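Local coordinates for protein carbonic anhydrase (Porphyridium purpureum, PDB 1DDZ) that probably catalyses the reversible, zinc-dependent interconversion of hydrogencarbonate and carbon dioxide, with two zinc sites in its chain, at residues Asn177-Leu182 with Leu278-Gly284. Residue numbers count along the deposited sequence, not the author numbering.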
# COMPACT_ATOMS: atom_id res chain seq x y z
N ASN A 177 1.78 -20.32 18.83
CA ASN A 177 1.21 -21.33 17.94
C ASN A 177 -0.20 -20.93 17.55
O ASN A 177 -0.54 -20.90 16.38
CB ASN A 177 1.17 -22.71 18.60
CG ASN A 177 2.53 -23.38 18.66
OD1 ASN A 177 3.31 -23.33 17.72
ND2 ASN A 177 2.79 -24.07 19.76
N ARG A 178 -1.02 -20.63 18.55
CA ARG A 178 -2.39 -20.25 18.27
C ARG A 178 -2.53 -18.93 17.47
O ARG A 178 -3.40 -18.83 16.61
CB ARG A 178 -3.22 -20.21 19.56
CG ARG A 178 -4.65 -19.73 19.34
CD ARG A 178 -5.68 -20.83 19.33
NE ARG A 178 -5.33 -22.03 18.57
CZ ARG A 178 -5.91 -23.21 18.80
NH1 ARG A 178 -6.85 -23.31 19.73
NH2 ARG A 178 -5.50 -24.30 18.16
N LEU A 179 -1.68 -17.93 17.74
CA LEU A 179 -1.72 -16.65 16.98
C LEU A 179 -1.40 -16.96 15.49
O LEU A 179 -2.04 -16.45 14.59
CB LEU A 179 -0.64 -15.68 17.47
CG LEU A 179 -0.79 -14.15 17.51
CD1 LEU A 179 0.53 -13.52 17.25
CD2 LEU A 179 -1.82 -13.61 16.58
N ILE A 180 -0.38 -17.78 15.26
CA ILE A 180 0.04 -18.16 13.92
C ILE A 180 -1.10 -18.84 13.19
O ILE A 180 -1.42 -18.47 12.06
CB ILE A 180 1.32 -19.00 13.98
CG1 ILE A 180 2.48 -18.08 14.36
CG2 ILE A 180 1.59 -19.72 12.62
CD1 ILE A 180 3.77 -18.81 14.73
N GLU A 181 -1.81 -19.73 13.87
CA GLU A 181 -2.95 -20.43 13.27
C GLU A 181 -4.11 -19.47 12.99
O GLU A 181 -4.77 -19.53 11.95
CB GLU A 181 -3.41 -21.56 14.18
CG GLU A 181 -2.36 -22.62 14.36
CD GLU A 181 -2.59 -23.50 15.58
OE1 GLU A 181 -3.45 -23.17 16.41
OE2 GLU A 181 -1.88 -24.52 15.73
N LEU A 182 -4.38 -18.58 13.93
CA LEU A 182 -5.44 -17.61 13.76
C LEU A 182 -5.04 -16.61 12.66
O LEU A 182 -5.89 -16.11 11.92
CB LEU A 182 -5.71 -16.88 15.09
CG LEU A 182 -6.47 -17.73 16.12
CD1 LEU A 182 -6.45 -17.07 17.51
CD2 LEU A 182 -7.90 -17.95 15.64
N LEU A 278 -10.89 -24.68 14.30
CA LEU A 278 -9.48 -24.52 14.63
C LEU A 278 -9.33 -24.50 16.14
O LEU A 278 -8.61 -25.31 16.73
CB LEU A 278 -8.96 -23.20 14.06
CG LEU A 278 -7.51 -22.75 14.26
CD1 LEU A 278 -7.42 -21.54 15.11
CD2 LEU A 278 -6.65 -23.84 14.82
N VAL A 279 -10.06 -23.59 16.76
CA VAL A 279 -10.01 -23.36 18.19
C VAL A 279 -10.23 -24.55 19.09
O VAL A 279 -9.60 -24.65 20.14
CB VAL A 279 -10.88 -22.16 18.57
CG1 VAL A 279 -11.02 -22.04 20.05
CG2 VAL A 279 -10.21 -20.89 18.05
N GLN A 280 -11.06 -25.49 18.68
CA GLN A 280 -11.30 -26.67 19.50
C GLN A 280 -10.13 -27.66 19.52
O GLN A 280 -10.20 -28.66 20.24
CB GLN A 280 -12.58 -27.39 19.09
CG GLN A 280 -12.53 -28.06 17.72
CD GLN A 280 -13.89 -28.57 17.27
OE1 GLN A 280 -13.99 -29.45 16.41
NE2 GLN A 280 -14.95 -28.00 17.82
N GLN A 281 -9.09 -27.42 18.72
CA GLN A 281 -7.93 -28.32 18.69
C GLN A 281 -6.79 -27.72 19.48
O GLN A 281 -6.74 -26.50 19.68
CB GLN A 281 -7.46 -28.58 17.25
CG GLN A 281 -8.55 -28.95 16.28
CD GLN A 281 -7.97 -29.31 14.93
OE1 GLN A 281 -7.19 -30.25 14.82
NE2 GLN A 281 -8.32 -28.53 13.91
N THR A 282 -5.81 -28.55 19.83
CA THR A 282 -4.67 -28.08 20.60
C THR A 282 -3.71 -27.26 19.73
O THR A 282 -3.35 -27.67 18.64
CB THR A 282 -3.92 -29.25 21.22
OG1 THR A 282 -4.80 -30.02 22.04
CG2 THR A 282 -2.80 -28.75 22.11
N PRO A 283 -3.30 -26.08 20.21
CA PRO A 283 -2.39 -25.24 19.44
C PRO A 283 -1.11 -25.98 19.12
O PRO A 283 -0.49 -26.57 20.01
CB PRO A 283 -2.14 -24.05 20.37
CG PRO A 283 -3.43 -23.95 21.12
CD PRO A 283 -3.72 -25.40 21.45
N GLY A 284 -0.75 -25.98 17.84
CA GLY A 284 0.46 -26.65 17.41
C GLY A 284 0.30 -28.11 17.08
O GLY A 284 1.25 -28.76 16.69
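How a buried arginine can tie down the turn that follows a helix is well illustrated in this beta-carbonic anhydrase, an alpha/beta fold. Here helix 172-193, which belongs to the first carbonic anhydrase repeat, meets the C-terminal end of helix 266-279, which precedes the second repeat's core and by its sequence corresponds to helix 12-25 of the first, and the loop that leaves it. Asn177 opens the interface by apposition: its CB lies 4.0 Å from Pro283 CB, and its side chain is about 9 Å from those of the zinc ligands His130 and Cys133. The principle is carried by Arg178, whose side chain reaches into the loop. Its guanidinium is sandwiched between Pro283 CG on one face and Leu278 CD1 on the other, while its edge meets the backbone carbonyls of Val279 and Gln281: NH1 and NH2 both donate to Gln281 O, at 3.2 and 2.9 Å, and NH1 makes a weak bond to Val279 O at 3.1 Å. Leu179 and Ile180 are out of reach of the loop; Leu179 packs on helix 147-161 through Ile155 and Val158. Glu181 holds the NE/NH2 side of the guanidinium, OE1 accepting from both NE (3.1 Å) and NH2 (2.9 Å), the latter the salt bridge. Its other oxygen is hydrogen-bonded to Tyr131 OH. Leu182 adds an apolar flank, its CD2 resting 3.7 Å from Leu278 CD1. The loop's far end, where Gly284 turns with a positive phi of 87°, is held by the Gly284 N to Glu181 OE2 hydrogen bond, 2.8 Å long and nearly straight at 163°.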